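PDB 1VGP: 373aa long hypothetical citrate synthase from Sulfolobus tokodaii, which is a mostly helical member of the citrate synthase family, assembled from two copies of the same chain. Local coordinates for residues E66-E71 against K116-I121; R72-F77 against F124-A129; I79-E84 against L95-S100; Y131-L134 against I140-P143. All coordinates share one frame; numbering follows the deposited sequence.

Contact 1. Residues E66-E71 against K116-I121; sequences EKLREE and KGIKLI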
loop_
_atom_site.group_PDB
_atom_site.type_symbol
_atom_site.label_atom_id
_atom_site.label_comp_id
_atom_site.label_asym_id
_atom_site.label_seq_id
_atom_site.Cartn_x
_atom_site.Cartn_y
_atom_site.Cartn_z
ATOM N N GLU A 66 -25.619 -11.960 -7.647
ATOM C CA GLU A 66 -26.546 -11.495 -6.625
ATOM C C GLU A 66 -25.770 -10.690 -5.583
ATOM O O GLU A 66 -26.164 -9.585 -5.222
ATOM C CB GLU A 66 -27.238 -12.704 -5.981
ATOM C CG GLU A 66 -27.625 -12.537 -4.515
ATOM C CD GLU A 66 -28.898 -13.296 -4.147
ATOM O OE1 GLU A 66 -29.110 -14.409 -4.697
ATOM O OE2 GLU A 66 -29.679 -12.781 -3.317
ATOM N N LYS A 67 -24.656 -11.249 -5.120
ATOM C CA LYS A 67 -23.792 -10.552 -4.179
ATOM C C LYS A 67 -23.314 -9.235 -4.788
ATOM O O LYS A 67 -23.122 -8.236 -4.083
ATOM C CB LYS A 67 -22.577 -11.430 -3.824
ATOM C CG LYS A 67 -22.867 -12.569 -2.845
ATOM C CD LYS A 67 -23.381 -12.050 -1.502
ATOM C CE LYS A 67 -22.913 -12.922 -0.346
ATOM N NZ LYS A 67 -23.263 -14.348 -0.556
ATOM N N LEU A 68 -23.134 -9.244 -6.105
ATOM C CA LEU A 68 -22.465 -8.157 -6.798
ATOM C C LEU A 68 -23.343 -6.915 -6.918
ATOM O O LEU A 68 -22.831 -5.792 -6.897
ATOM C CB LEU A 68 -22.036 -8.612 -8.192
ATOM C CG LEU A 68 -20.581 -9.023 -8.424
ATOM C CD1 LEU A 68 -20.380 -9.328 -9.904
ATOM C CD2 LEU A 68 -19.650 -7.915 -7.989
ATOM N N ARG A 69 -24.656 -7.110 -7.051
ATOM C CA ARG A 69 -25.594 -5.987 -7.079
ATOM C C ARG A 69 -26.005 -5.597 -5.666
ATOM O O ARG A 69 -26.322 -4.435 -5.396
ATOM C CB ARG A 69 -26.856 -6.334 -7.884
ATOM C CG ARG A 69 -26.724 -7.499 -8.840
ATOM C CD ARG A 69 -25.979 -7.111 -10.105
ATOM N NE ARG A 69 -26.005 -8.156 -11.130
ATOM C CZ ARG A 69 -27.093 -8.528 -11.802
ATOM N NH1 ARG A 69 -28.287 -8.059 -11.454
ATOM N NH2 ARG A 69 -26.983 -9.353 -12.842
ATOM N N GLU A 70 -25.998 -6.583 -4.773
ATOM C CA GLU A 70 -26.423 -6.408 -3.390
ATOM C C GLU A 70 -25.589 -5.363 -2.655
ATOM O O GLU A 70 -26.090 -4.686 -1.764
ATOM C CB GLU A 70 -26.323 -7.748 -2.650
ATOM C CG GLU A 70 -27.515 -8.089 -1.761
ATOM C CD GLU A 70 -28.261 -9.340 -2.227
ATOM O OE1 GLU A 70 -29.127 -9.222 -3.124
ATOM O OE2 GLU A 70 -27.977 -10.435 -1.694
ATOM N N GLU A 71 -24.319 -5.230 -3.024
ATOM C CA GLU A 71 -23.382 -4.447 -2.220
ATOM C C GLU A 71 -22.747 -3.279 -2.969
ATOM O O GLU A 71 -21.617 -2.902 -2.678
ATOM C CB GLU A 71 -22.269 -5.352 -1.688
ATOM C CG GLU A 71 -22.681 -6.245 -0.533
ATOM C CD GLU A 71 -22.860 -5.477 0.764
ATOM O OE1 GLU A 71 -21.976 -4.665 1.103
ATOM O OE2 GLU A 71 -23.890 -5.688 1.443
ATOM N N LYS A 116 -15.951 -10.601 1.145
ATOM C CA LYS A 116 -15.380 -9.274 1.325
ATOM C C LYS A 116 -14.884 -8.744 -0.029
ATOM O O LYS A 116 -15.097 -7.582 -0.375
ATOM C CB LYS A 116 -14.221 -9.369 2.324
ATOM C CG LYS A 116 -13.703 -8.051 2.875
ATOM C CD LYS A 116 -14.701 -7.377 3.815
ATOM C CE LYS A 116 -14.897 -8.147 5.117
ATOM N NZ LYS A 116 -13.628 -8.753 5.591
ATOM N N GLY A 117 -14.243 -9.610 -0.807
ATOM C CA GLY A 117 -13.803 -9.219 -2.138
ATOM C C GLY A 117 -14.913 -8.799 -3.094
ATOM O O GLY A 117 -14.790 -7.762 -3.746
ATOM N N ILE A 118 -15.978 -9.596 -3.190
ATOM C CA ILE A 118 -17.109 -9.260 -4.049
ATOM C C ILE A 118 -17.579 -7.838 -3.785
ATOM O O ILE A 118 -17.680 -7.016 -4.700
ATOM C CB ILE A 118 -18.326 -10.161 -3.801
ATOM C CG1 ILE A 118 -17.917 -11.637 -3.779
ATOM C CG2 ILE A 118 -19.380 -9.885 -4.853
ATOM C CD1 ILE A 118 -17.301 -12.124 -5.045
ATOM N N LYS A 119 -17.873 -7.553 -2.519
ATOM C CA LYS A 119 -18.473 -6.276 -2.146
ATOM C C LYS A 119 -17.554 -5.103 -2.502
ATOM O O LYS A 119 -18.003 -4.096 -3.053
ATOM C CB LYS A 119 -18.813 -6.275 -0.646
ATOM C CG LYS A 119 -17.612 -6.405 0.294
ATOM C CD LYS A 119 -17.592 -5.307 1.372
ATOM C CE LYS A 119 -17.275 -3.922 0.777
ATOM N NZ LYS A 119 -17.351 -2.806 1.784
ATOM N N LEU A 120 -16.269 -5.238 -2.202
ATOM C CA LEU A 120 -15.293 -4.236 -2.608
ATOM C C LEU A 120 -15.352 -3.988 -4.112
ATOM O O LEU A 120 -15.436 -2.840 -4.558
ATOM C CB LEU A 120 -13.880 -4.688 -2.231
ATOM C CG LEU A 120 -13.059 -3.725 -1.381
ATOM C CD1 LEU A 120 -11.604 -4.175 -1.399
ATOM C CD2 LEU A 120 -13.196 -2.295 -1.895
ATOM N N ILE A 121 -15.302 -5.078 -4.879
ATOM C CA ILE A 121 -15.251 -5.020 -6.338
ATOM C C ILE A 121 -16.470 -4.268 -6.879
ATOM O O ILE A 121 -16.371 -3.470 -7.811
ATOM C CB ILE A 121 -15.223 -6.460 -6.929
ATOM C CG1 ILE A 121 -13.898 -7.129 -6.575
ATOM C CG2 ILE A 121 -15.416 -6.424 -8.433
ATOM C CD1 ILE A 121 -13.856 -8.600 -6.856
#
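Ile118 of helix 113-135 turns its CG2 methyl toward the last turn of helix 58-70, a helix-helix contact in the largely helical citrate synthase fold. The methyl reaches two neighbours there, lying 3.7 Å from Lys67 CB and the same 3.7 Å from Leu68 CD2. A chi1 of -48° puts Ile118 CG1 beside the backbone N and leaves CG2 anti to it, directed at helix 58-70. The Leu68 side chain runs at about a right angle to that of Ile118; its CD2 comes nearest the methyl, with CG just behind.

Where helix 58-70 gives out, Glu71 continues the contact through its aliphatic stem, Glu71 CB resting 3.7 Å from Lys119 CB. The charged ends go elsewhere: Glu71 OE1 forms a salt bridge with Lys123, and Lys119 NZ is hydrogen-bonded to the hydroxyl of Tyr200. Further out, Ile121 packs on Val336, Val337 and Val340 of helix 327-346, while Leu120 meets helices 91-105 and 199-210. The Glu71 carboxylate may still ease the closeness of the Lys119 and Lys123 ammonium groups, although Glu71 OE1 stays 5.0 Å from Lys119 NZ.

Contact 2. Residues R72-F77 against F124-A129; sequences RYLPDF and FPTIVA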
loop_
_atom_site.group_PDB
_atom_site.type_symbol
_atom_site.label_atom_id
_atom_site.label_comp_id
_atom_site.label_asym_id
_atom_site.label_seq_id
_atom_site.Cartn_x
_atom_site.Cartn_y
_atom_site.Cartn_z
ATOM N N ARG A 72 -23.469 -2.708 -3.926
ATOM C CA ARG A 72 -22.921 -1.629 -4.744
ATOM C C ARG A 72 -22.988 -0.305 -4.008
ATOM O O ARG A 72 -22.306 0.655 -4.373
ATOM C CB ARG A 72 -23.689 -1.499 -6.064
ATOM C CG ARG A 72 -23.632 -2.727 -6.936
ATOM C CD ARG A 72 -24.391 -2.509 -8.220
ATOM N NE ARG A 72 -24.033 -3.517 -9.207
ATOM C CZ ARG A 72 -24.786 -3.840 -10.249
ATOM N NH1 ARG A 72 -25.944 -3.229 -10.445
ATOM N NH2 ARG A 72 -24.377 -4.780 -11.092
ATOM N N TYR A 73 -23.820 -0.253 -2.975
ATOM C CA TYR A 73 -24.104 0.996 -2.297
ATOM C C TYR A 73 -22.952 1.372 -1.370
ATOM O O TYR A 73 -22.426 0.525 -0.643
ATOM C CB TYR A 73 -25.410 0.862 -1.511
ATOM C CG TYR A 73 -26.536 0.259 -2.329
ATOM C CD1 TYR A 73 -27.258 1.035 -3.244
ATOM C CD2 TYR A 73 -26.861 -1.097 -2.216
ATOM C CE1 TYR A 73 -28.279 0.477 -4.028
ATOM C CE2 TYR A 73 -27.882 -1.667 -2.996
ATOM C CZ TYR A 73 -28.584 -0.873 -3.899
ATOM O OH TYR A 73 -29.588 -1.425 -4.668
ATOM N N LEU A 74 -22.556 2.642 -1.409
ATOM C CA LEU A 74 -21.555 3.182 -0.495
ATOM C C LEU A 74 -22.208 3.697 0.788
ATOM O O LEU A 74 -23.304 4.265 0.751
ATOM C CB LEU A 74 -20.817 4.336 -1.170
ATOM C CG LEU A 74 -20.377 4.131 -2.617
ATOM C CD1 LEU A 74 -19.975 5.477 -3.227
ATOM C CD2 LEU A 74 -19.220 3.150 -2.666
ATOM N N PRO A 75 -21.544 3.510 1.945
ATOM C CA PRO A 75 -22.088 4.087 3.184
ATOM C C PRO A 75 -22.046 5.609 3.173
ATOM O O PRO A 75 -21.298 6.217 2.403
ATOM C CB PRO A 75 -21.202 3.497 4.278
ATOM C CG PRO A 75 -19.943 3.146 3.593
ATOM C CD PRO A 75 -20.331 2.713 2.205
ATOM N N ASP A 76 -22.852 6.225 4.029
ATOM C CA ASP A 76 -23.053 7.671 3.974
ATOM C C ASP A 76 -21.766 8.447 4.221
ATOM O O ASP A 76 -21.549 9.513 3.631
ATOM C CB ASP A 76 -24.103 8.097 4.995
ATOM C CG ASP A 76 -25.322 7.212 4.970
ATOM O OD1 ASP A 76 -25.230 6.081 5.496
ATOM O OD2 ASP A 76 -26.361 7.641 4.418
ATOM N N PHE A 77 -20.925 7.919 5.105
ATOM C CA PHE A 77 -19.701 8.602 5.461
ATOM C C PHE A 77 -18.844 8.815 4.220
ATOM O O PHE A 77 -18.398 9.931 3.957
ATOM C CB PHE A 77 -18.922 7.805 6.518
ATOM C CG PHE A 77 -17.831 8.594 7.192
ATOM C CD1 PHE A 77 -18.081 9.874 7.682
ATOM C CD2 PHE A 77 -16.555 8.065 7.325
ATOM C CE1 PHE A 77 -17.069 10.618 8.298
ATOM C CE2 PHE A 77 -15.538 8.798 7.938
ATOM C CZ PHE A 77 -15.795 10.080 8.426
ATOM N N PHE A 124 -16.375 -0.208 -6.489
ATOM C CA PHE A 124 -15.410 0.613 -7.220
ATOM C C PHE A 124 -16.127 1.482 -8.239
ATOM O O PHE A 124 -15.956 2.696 -8.264
ATOM C CB PHE A 124 -14.365 -0.261 -7.926
ATOM C CG PHE A 124 -13.098 -0.454 -7.136
ATOM C CD1 PHE A 124 -11.908 0.124 -7.557
ATOM C CD2 PHE A 124 -13.097 -1.213 -5.968
ATOM C CE1 PHE A 124 -10.732 -0.055 -6.828
ATOM C CE2 PHE A 124 -11.926 -1.397 -5.232
ATOM C CZ PHE A 124 -10.741 -0.815 -5.661
ATOM N N PRO A 125 -16.960 0.868 -9.091
ATOM C CA PRO A 125 -17.656 1.686 -10.093
ATOM C C PRO A 125 -18.533 2.789 -9.480
ATOM O O PRO A 125 -18.610 3.897 -10.019
ATOM C CB PRO A 125 -18.451 0.657 -10.908
ATOM C CG PRO A 125 -18.523 -0.562 -10.035
ATOM C CD PRO A 125 -17.254 -0.569 -9.250
ATOM N N THR A 126 -19.162 2.487 -8.343
ATOM C CA THR A 126 -19.978 3.458 -7.614
ATOM C C THR A 126 -19.143 4.630 -7.115
ATOM O O THR A 126 -19.564 5.783 -7.211
ATOM C CB THR A 126 -20.681 2.818 -6.393
ATOM O OG1 THR A 126 -21.153 1.509 -6.725
ATOM C CG2 THR A 126 -21.857 3.651 -5.966
ATOM N N ILE A 127 -17.963 4.336 -6.570
ATOM C CA ILE A 127 -17.032 5.394 -6.166
ATOM C C ILE A 127 -16.652 6.233 -7.384
ATOM O O ILE A 127 -16.706 7.460 -7.350
ATOM C CB ILE A 127 -15.733 4.814 -5.561
ATOM C CG1 ILE A 127 -16.051 4.018 -4.290
ATOM C CG2 ILE A 127 -14.750 5.935 -5.263
ATOM C CD1 ILE A 127 -14.850 3.297 -3.704
ATOM N N VAL A 128 -16.274 5.558 -8.463
ATOM C CA VAL A 128 -15.760 6.253 -9.627
ATOM C C VAL A 128 -16.845 7.128 -10.263
ATOM O O VAL A 128 -16.650 8.330 -10.456
ATOM C CB VAL A 128 -15.196 5.245 -10.662
ATOM C CG1 VAL A 128 -14.668 5.975 -11.891
ATOM C CG2 VAL A 128 -14.076 4.437 -10.025
ATOM N N ALA A 129 -17.995 6.536 -10.573
ATOM C CA ALA A 129 -19.061 7.288 -11.233
ATOM C C ALA A 129 -19.545 8.462 -10.369
ATOM O O ALA A 129 -19.752 9.571 -10.875
ATOM C CB ALA A 129 -20.234 6.361 -11.567
#
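Thr126 OG1 donates a 2.8 Å hydrogen bond to Arg72 O, tying helix 113-135 to the connection that leaves helix 58-70. The hydroxyl approaches at a C=O...O angle of 137° and is tilted 17° from the carbonyl plane. A chi1 of -40° sets Thr126 OG1 beside its own backbone N, while Thr126 CG2, anti to that N, is turned to Leu74. The helix is kinked here: the backbone N of Pro125 and that of Thr126 make no bond to the preceding turn.

Leu74 supplies the apolar half of the contact; its CD1 keeps to Thr126, while its CD2 reaches on to Ile127 as well. Leu74 CG lies 3.7 Å from Thr126 CG2, and Leu74 CD1 is 3.8 Å from the same methyl. On the other branch, Leu74 CD2 is 3.7 Å from Ile127 CG1. The leucine and threonine side chains slide past each other in opposite directions, whereas Leu74 and Ile127 meet at about a right angle. All of these residues are buried.

Arg72 carries its extended chain off to Leu147, whose carbonyl accepts a hydrogen bond from Arg72 NH1, and packs on Pro143 and Asn152. Beyond Leu74, Phe77 packs on Phe81 of the second subunit. The arrangement is a short helix-to-helix linker laid against a long helix: Pro75 occupies the N-cap position of helix 76-84, and against helix 113-135 the linker is held by the Thr126 bond to Arg72 O and by the packing of Leu74.

Contact 3. Residues I79-E84 against L95-S100; sequences IKFLRE and LRTAVS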
loop_
_atom_site.group_PDB
_atom_site.type_symbol
_atom_site.label_atom_id
_atom_site.label_comp_id
_atom_site.label_asym_id
_atom_site.label_seq_id
_atom_site.Cartn_x
_atom_site.Cartn_y
_atom_site.Cartn_z
ATOM N N ILE A 79 -19.763 8.607 1.036
ATOM C CA ILE A 79 -20.497 9.493 0.123
ATOM C C ILE A 79 -20.363 10.954 0.553
ATOM O O ILE A 79 -20.229 11.856 -0.280
ATOM C CB ILE A 79 -21.992 9.103 0.052
ATOM C CG1 ILE A 79 -22.163 7.950 -0.942
ATOM C CG2 ILE A 79 -22.829 10.285 -0.403
ATOM C CD1 ILE A 79 -23.490 7.246 -0.859
ATOM N N LYS A 80 -20.385 11.174 1.863
ATOM C CA LYS A 80 -20.151 12.491 2.447
ATOM C C LYS A 80 -18.755 12.976 2.076
ATOM O O LYS A 80 -18.546 14.140 1.714
ATOM C CB LYS A 80 -20.285 12.383 3.966
ATOM C CG LYS A 80 -20.222 13.686 4.724
ATOM C CD LYS A 80 -20.884 13.498 6.080
ATOM C CE LYS A 80 -20.469 14.567 7.095
ATOM N NZ LYS A 80 -20.835 15.953 6.679
ATOM N N PHE A 81 -17.803 12.056 2.175
ATOM C CA PHE A 81 -16.435 12.303 1.750
ATOM C C PHE A 81 -16.401 12.805 0.313
ATOM O O PHE A 81 -15.729 13.791 0.006
ATOM C CB PHE A 81 -15.615 11.011 1.864
ATOM C CG PHE A 81 -14.310 11.053 1.120
ATOM C CD1 PHE A 81 -13.323 11.982 1.457
ATOM C CD2 PHE A 81 -14.062 10.153 0.082
ATOM C CE1 PHE A 81 -12.111 12.015 0.775
ATOM C CE2 PHE A 81 -12.856 10.178 -0.602
ATOM C CZ PHE A 81 -11.874 11.114 -0.256
ATOM N N LEU A 82 -17.126 12.115 -0.564
ATOM C CA LEU A 82 -17.014 12.377 -1.987
ATOM C C LEU A 82 -17.481 13.791 -2.320
ATOM O O LEU A 82 -16.766 14.553 -2.986
ATOM C CB LEU A 82 -17.817 11.347 -2.784
ATOM C CG LEU A 82 -17.243 9.923 -2.753
ATOM C CD1 LEU A 82 -18.120 8.992 -3.565
ATOM C CD2 LEU A 82 -15.828 9.922 -3.308
ATOM N N ARG A 83 -18.668 14.159 -1.841
ATOM C CA ARG A 83 -19.211 15.466 -2.186
ATOM C C ARG A 83 -18.580 16.605 -1.393
ATOM O O ARG A 83 -18.655 17.764 -1.797
ATOM C CB ARG A 83 -20.734 15.505 -2.021
ATOM C CG ARG A 83 -21.321 14.559 -1.008
ATOM C CD ARG A 83 -22.750 14.983 -0.689
ATOM N NE ARG A 83 -23.754 13.974 -1.024
ATOM C CZ ARG A 83 -24.595 14.063 -2.053
ATOM N NH1 ARG A 83 -24.467 15.038 -2.949
ATOM N NH2 ARG A 83 -25.579 13.181 -2.183
ATOM N N GLU A 84 -17.943 16.272 -0.277
ATOM C CA GLU A 84 -17.306 17.291 0.541
ATOM C C GLU A 84 -15.879 17.583 0.092
ATOM O O GLU A 84 -15.352 18.659 0.357
ATOM C CB GLU A 84 -17.313 16.870 2.009
ATOM C CG GLU A 84 -18.546 17.325 2.776
ATOM C CD GLU A 84 -18.271 17.558 4.253
ATOM O OE1 GLU A 84 -17.297 18.292 4.570
ATOM O OE2 GLU A 84 -19.020 17.013 5.099
ATOM N N LEU A 95 -10.135 7.241 -5.036
ATOM C CA LEU A 95 -10.390 5.813 -4.963
ATOM C C LEU A 95 -9.632 5.183 -3.785
ATOM O O LEU A 95 -10.177 4.365 -3.033
ATOM C CB LEU A 95 -9.974 5.158 -6.282
ATOM C CG LEU A 95 -10.555 3.770 -6.577
ATOM C CD1 LEU A 95 -12.077 3.815 -6.484
ATOM C CD2 LEU A 95 -10.118 3.325 -7.965
ATOM N N ARG A 96 -8.374 5.573 -3.636
ATOM C CA ARG A 96 -7.525 5.094 -2.552
ATOM C C ARG A 96 -8.152 5.392 -1.194
ATOM O O ARG A 96 -8.290 4.509 -0.342
ATOM C CB ARG A 96 -6.156 5.769 -2.634
ATOM C CG ARG A 96 -5.123 5.234 -1.661
ATOM C CD ARG A 96 -3.871 6.085 -1.727
ATOM N NE ARG A 96 -4.166 7.463 -1.371
ATOM C CZ ARG A 96 -3.450 8.511 -1.760
ATOM N NH1 ARG A 96 -2.422 8.351 -2.577
ATOM N NH2 ARG A 96 -3.758 9.726 -1.321
ATOM N N THR A 97 -8.527 6.648 -0.999
ATOM C CA THR A 97 -9.092 7.082 0.261
ATOM C C THR A 97 -10.435 6.390 0.534
ATOM O O THR A 97 -10.702 5.915 1.653
ATOM C CB THR A 97 -9.274 8.615 0.254
ATOM O OG1 THR A 97 -8.063 9.230 -0.197
ATOM C CG2 THR A 97 -9.589 9.132 1.647
ATOM N N ALA A 98 -11.282 6.322 -0.489
ATOM C CA ALA A 98 -12.609 5.747 -0.325
ATOM C C ALA A 98 -12.507 4.280 0.089
ATOM O O ALA A 98 -13.230 3.820 0.976
ATOM C CB ALA A 98 -13.387 5.887 -1.611
ATOM N N VAL A 99 -11.614 3.538 -0.556
ATOM C CA VAL A 99 -11.418 2.135 -0.200
ATOM C C VAL A 99 -10.925 2.029 1.246
ATOM O O VAL A 99 -11.330 1.142 1.994
ATOM C CB VAL A 99 -10.393 1.461 -1.150
ATOM C CG1 VAL A 99 -10.135 0.014 -0.716
ATOM C CG2 VAL A 99 -10.908 1.512 -2.583
ATOM N N SER A 100 -10.047 2.947 1.630
ATOM C CA SER A 100 -9.542 2.998 2.994
ATOM C C SER A 100 -10.693 3.232 3.971
ATOM O O SER A 100 -10.781 2.575 5.008
ATOM C CB SER A 100 -8.515 4.120 3.129
ATOM O OG SER A 100 -7.932 4.118 4.416
#
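Phe81 of helix 76-84 presses the far end of its ring against Thr97 of helix 91-105, and this one aromatic side chain makes the close part of the contact. Phe81 CZ lies 3.6 Å from Thr97 CG2 and equally 3.6 Å from Thr97 CB. The approach is oblique to the ring. With chi1 at 165°, Phe81 CG is anti to the backbone N, which swings the ring across to the second helix; it meets the threonine side chain at about a right angle. The fit is looser beside it, where Phe81 CE2 stands 4.4 Å from Ala98 CB.

One turn apart along helix 76-84, Lys80 NZ and Glu84 OE2 form a 2.6 Å salt bridge, the ammonium nitrogen lying nearly in line with the C-O bond. This pair is partly exposed and itself borders the second subunit, Lys80 near its Lys80 and Glu84 near its Phe77. The solvent side is marked by the exposed Arg83, which turns to a salt bridge with Asp139.

Thr97 and Phe81 also meet the other chain. Thr97 OG1 is hydrogen-bonded to Asp93 O in its own helix and to Ser100 OG of the second subunit, and Phe81 packs on Leu101 of that subunit. Two successive helices, packed through a phenylalanine, thus present a joint surface to the partner chain, part of the helical dimer interface of this citrate synthase family member.

Contact 4. Residues Y131-L134 against I140-P143; sequences YARL and IIEP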
loop_
_atom_site.group_PDB
_atom_site.type_symbol
_atom_site.label_atom_id
_atom_site.label_comp_id
_atom_site.label_asym_id
_atom_site.label_seq_id
_atom_site.Cartn_x
_atom_site.Cartn_y
_atom_site.Cartn_z
ATOM N N TYR A 131 -17.975 10.177 -8.123
ATOM C CA TYR A 131 -17.031 11.276 -8.061
ATOM C C TYR A 131 -17.052 12.090 -9.346
ATOM O O TYR A 131 -16.924 13.316 -9.312
ATOM C CB TYR A 131 -15.610 10.768 -7.810
ATOM C CG TYR A 131 -14.640 11.903 -7.573
ATOM C CD1 TYR A 131 -14.876 12.846 -6.570
ATOM C CD2 TYR A 131 -13.509 12.060 -8.372
ATOM C CE1 TYR A 131 -14.007 13.919 -6.374
ATOM C CE2 TYR A 131 -12.634 13.125 -8.187
ATOM C CZ TYR A 131 -12.889 14.049 -7.189
ATOM O OH TYR A 131 -12.016 15.098 -6.996
ATOM N N ALA A 132 -17.211 11.399 -10.474
ATOM C CA ALA A 132 -17.216 12.042 -11.777
ATOM C C ALA A 132 -18.389 13.019 -11.916
ATOM O O ALA A 132 -18.234 14.114 -12.472
ATOM C CB ALA A 132 -17.277 10.986 -12.874
ATOM N N ARG A 133 -19.555 12.626 -11.405
ATOM C CA ARG A 133 -20.727 13.496 -11.408
ATOM C C ARG A 133 -20.515 14.679 -10.478
ATOM O O ARG A 133 -20.612 15.836 -10.885
ATOM C CB ARG A 133 -21.961 12.718 -10.951
ATOM C CG ARG A 133 -22.163 11.385 -11.652
ATOM C CD ARG A 133 -23.066 11.536 -12.859
ATOM N NE ARG A 133 -24.284 12.263 -12.529
ATOM C CZ ARG A 133 -25.266 12.505 -13.389
ATOM N NH1 ARG A 133 -25.217 12.001 -14.617
ATOM N NH2 ARG A 133 -26.294 13.259 -13.024
ATOM N N LEU A 134 -20.230 14.375 -9.218
ATOM C CA LEU A 134 -19.955 15.402 -8.216
ATOM C C LEU A 134 -18.917 16.401 -8.714
ATOM O O LEU A 134 -19.035 17.600 -8.496
ATOM C CB LEU A 134 -19.458 14.741 -6.932
ATOM C CG LEU A 134 -20.474 14.477 -5.822
ATOM C CD1 LEU A 134 -21.877 14.378 -6.390
ATOM C CD2 LEU A 134 -20.089 13.194 -5.098
ATOM N N ILE A 140 -24.939 12.699 -7.300
ATOM C CA ILE A 140 -24.908 11.255 -7.172
ATOM C C ILE A 140 -26.200 10.687 -7.732
ATOM O O ILE A 140 -27.293 11.083 -7.343
ATOM C CB ILE A 140 -24.763 10.825 -5.703
ATOM C CG1 ILE A 140 -23.428 11.335 -5.167
ATOM C CG2 ILE A 140 -24.839 9.303 -5.581
ATOM C CD1 ILE A 140 -23.235 11.083 -3.694
ATOM N N ILE A 141 -26.055 9.766 -8.665
ATOM C CA ILE A 141 -27.168 8.996 -9.149
ATOM C C ILE A 141 -26.865 7.559 -8.748
ATOM O O ILE A 141 -25.814 7.030 -9.100
ATOM C CB ILE A 141 -27.292 9.171 -10.692
ATOM C CG1 ILE A 141 -28.217 8.107 -11.285
ATOM C CG2 ILE A 141 -25.912 9.166 -11.316
ATOM C CD1 ILE A 141 -27.529 6.826 -11.662
ATOM N N GLU A 142 -27.768 6.947 -7.982
ATOM C CA GLU A 142 -27.468 5.714 -7.249
ATOM C C GLU A 142 -27.408 4.462 -8.120
ATOM O O GLU A 142 -27.960 4.423 -9.219
ATOM C CB GLU A 142 -28.520 5.484 -6.157
ATOM C CG GLU A 142 -28.459 6.490 -5.033
ATOM C CD GLU A 142 -29.639 6.371 -4.089
ATOM O OE1 GLU A 142 -30.213 5.263 -3.984
ATOM O OE2 GLU A 142 -29.991 7.391 -3.452
ATOM N N PRO A 143 -26.736 3.412 -7.633
ATOM C CA PRO A 143 -26.712 2.186 -8.422
ATOM C C PRO A 143 -28.090 1.555 -8.500
ATOM O O PRO A 143 -28.839 1.555 -7.525
ATOM C CB PRO A 143 -25.709 1.307 -7.687
ATOM C CG PRO A 143 -25.764 1.788 -6.288
ATOM C CD PRO A 143 -25.954 3.273 -6.395
#
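Arg133, near the end of helix 113-135, reaches the following loop at Ile141. Its CB already points toward residues 140-143, but the chain bends at chi2 (-93°) and again at chi3, and touching starts at Arg133 CD, 4.0 Å from Ile141 CG2. The next atom comes nearer: Arg133 NE is 3.7 Å from that same methyl, and also makes a weak hydrogen bond to Asp139 O. Arg133 CZ follows at 4.0 Å from Ile141 CG2. The methyl therefore sits over one face of the guanidinium, displaced toward its rim, while Arg133 NH1 beyond is hydrogen-bonded to Leu157 O. These two bonds probably limit rotation of the group and hold its face against the isoleucine.

Leu134 makes the wholly apolar part with Ile140. Both of its methyls come up to the same side of Ile140 CG1, Leu134 CD1 at 3.6 Å and Leu134 CD2 at 3.8 Å. Leu134 CD1 also borders the Ile140 backbone, 3.6 Å from Ile140 N.

The loop folds back beside the helix it has just left and bridges to others. Ile140 and Leu134 both pack on helix 76-84, Ile140 through Ile79 and Arg83, Leu134 through Leu82 and Arg83. On the way to helix 149-158, Ile141 meets Tyr155 of that helix, and Pro143 lies on its Asn152 and Met156.

Helix 113-135 runs through contacts 1, 2 and 4, and contact 3 joins helices 76-84 and 91-105, two of the helices that pack against it. Segment 66-71 of contact 1 runs straight into 72-77 of contact 2; the two centres are about 12 Å apart. Contact 2 is central: its centre is about 8 Å from those of both contact 3 and contact 4. Ile127 CD1 meets Ala98 CB at 3.6 Å, linking contacts 2 and 3, while Tyr73 CD1 packs on Pro143 CG at 3.5 Å, linking contacts 2 and 4. Contacts 3 and 4 join through Leu82 CB and Leu134 CD2, 3.7 Å apart. Contact 1 touches contact 3 through Leu120 and Val99. Contacts 2 and 3 also reach the second subunit.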